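LAS seventeen-binding protein 3 (Saccharomyces cerevisiae, PDB 1OOT) interacts with LAS17 and probably binds actin filaments and phosphatidylinositol, this chain being its C-terminal SH3 domain. Local coordinates at residues I51-A54 against N55-E58. Sequence-based numbering, arbitrary orientation. Where two conformers were deposited one is given.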
loop_
_atom_site.group_PDB
_atom_site.type_symbol
_atom_site.label_atom_id
_atom_site.label_comp_id
_atom_site.label_asym_id
_atom_site.label_seq_id
_atom_site.Cartn_x
_atom_site.Cartn_y
_atom_site.Cartn_z
ATOM N N ILE A 51 -2.240 -6.008 -2.718
ATOM C CA ILE A 51 -3.108 -4.848 -2.762
ATOM C C ILE A 51 -3.413 -4.332 -1.366
ATOM O O ILE A 51 -3.316 -5.051 -0.351
ATOM C CB ILE A 51 -4.392 -5.123 -3.537
ATOM C CG1 ILE A 51 -5.186 -6.274 -2.937
ATOM C CG2 ILE A 51 -4.042 -5.402 -4.988
ATOM C CD1 ILE A 51 -6.629 -6.412 -3.543
ATOM N N PHE A 52 -3.717 -3.070 -1.288
ATOM C CA PHE A 52 -3.953 -2.417 -0.004
ATOM C C PHE A 52 -4.888 -1.214 -0.185
ATOM O O PHE A 52 -4.931 -0.629 -1.278
ATOM C CB PHE A 52 -2.642 -1.990 0.612
ATOM C CG PHE A 52 -1.897 -0.945 -0.215
ATOM C CD1 PHE A 52 -2.080 0.378 0.037
ATOM C CD2 PHE A 52 -1.090 -1.307 -1.289
ATOM C CE1 PHE A 52 -1.464 1.340 -0.742
ATOM C CE2 PHE A 52 -0.476 -0.384 -2.090
ATOM C CZ PHE A 52 -0.649 0.958 -1.792
ATOM N N PRO A 53 -5.508 -0.758 0.902
ATOM C CA PRO A 53 -6.370 0.436 0.820
ATOM C C PRO A 53 -5.520 1.702 0.671
ATOM O O PRO A 53 -4.671 2.024 1.523
ATOM C CB PRO A 53 -7.093 0.450 2.169
ATOM C CG PRO A 53 -6.264 -0.378 3.086
ATOM C CD PRO A 53 -5.490 -1.336 2.254
ATOM N N ALA A 54 -5.740 2.414 -0.423
ATOM C CA ALA A 54 -4.870 3.487 -0.745
ATOM C C ALA A 54 -4.986 4.626 0.230
ATOM O O ALA A 54 -4.048 5.455 0.332
ATOM C CB ALA A 54 -5.124 3.972 -2.127
ATOM N N ASN A 55 -6.091 4.723 0.946
ATOM C CA ASN A 55 -6.234 5.846 1.874
ATOM C C ASN A 55 -5.251 5.770 3.020
ATOM O O ASN A 55 -4.958 6.787 3.656
ATOM C CB ASN A 55 -7.677 5.966 2.387
ATOM C CG ASN A 55 -8.203 4.659 2.908
ATOM O OD1 ASN A 55 -8.399 3.701 2.134
ATOM N ND2 ASN A 55 -8.455 4.600 4.217
ATOM N N TYR A 56 -4.738 4.562 3.289
ATOM C CA TYR A 56 -3.767 4.376 4.360
ATOM C C TYR A 56 -2.377 4.945 4.090
ATOM O O TYR A 56 -1.530 4.888 4.978
ATOM C CB TYR A 56 -3.608 2.925 4.699
ATOM C CG TYR A 56 -4.700 2.187 5.421
ATOM C CD1 TYR A 56 -5.985 2.549 5.340
ATOM C CD2 TYR A 56 -4.370 1.178 6.303
ATOM C CE1 TYR A 56 -6.993 1.832 6.009
ATOM C CE2 TYR A 56 -5.340 0.472 6.977
ATOM C CZ TYR A 56 -6.652 0.760 6.759
ATOM O OH TYR A 56 -7.674 0.112 7.434
ATOM N N VAL A 57 -2.129 5.406 2.866
ATOM C CA VAL A 57 -0.799 5.904 2.496
ATOM C C VAL A 57 -0.830 7.317 1.962
ATOM O O VAL A 57 -1.913 7.812 1.565
ATOM C CB VAL A 57 -0.110 4.981 1.464
ATOM C CG1 VAL A 57 -0.124 3.532 1.943
ATOM C CG2 VAL A 57 -0.719 5.123 0.044
ATOM N N GLU A 58 0.332 7.984 2.044
ATOM C CA GLU A 58 0.487 9.344 1.553
ATOM C C GLU A 58 1.591 9.309 0.489
ATOM O O GLU A 58 2.687 8.893 0.754
ATOM C CB GLU A 58 0.860 10.276 2.670
ATOM C CG GLU A 58 1.048 11.720 2.162
ATOM C CD GLU A 58 1.399 12.693 3.268
ATOM O OE1 GLU A 58 0.776 12.642 4.345
ATOM O OE2 GLU A 58 2.288 13.546 3.057
#
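The 3-10 turn of an SH3 domain, joining strand 48-53 to strand 57-59, brings Pro53 against Tyr56 on its outer side and Phe52 against Val57 inside. Two successive backbone bonds wind the turn: Tyr56 N donates to Pro53 O at 3.1 Å, and Val57 N to Ala54 O at 3.2 Å, the latter fairly straight (165°). Pro53 CG sits over one face of the phenol, 3.6 Å from the Tyr56 ring centroid and only 9° off its normal, a centred CH-pi contact. With CG anti to the carbonyl carbon (chi1 -72°), Tyr56 swings its ring back over the proline. A serine in place of Tyr56 would probably cost Pro53 CG its CH-pi partner and open a gap over that side of the proline. Asn55 turns OD1 back to within 3.5 Å of Pro53 CB. On the inner side Phe52 CE1 meets Val57 CG1 at 3.7 Å, the two side chains crossing at about a right angle; both also pack on Ile28 of the core. Trp40 and Phe12 touch Pro53; as in other SH3 domains, Pro53 and Tyr56 probably contribute, with Trp40, to the surface that binds proline-rich peptides.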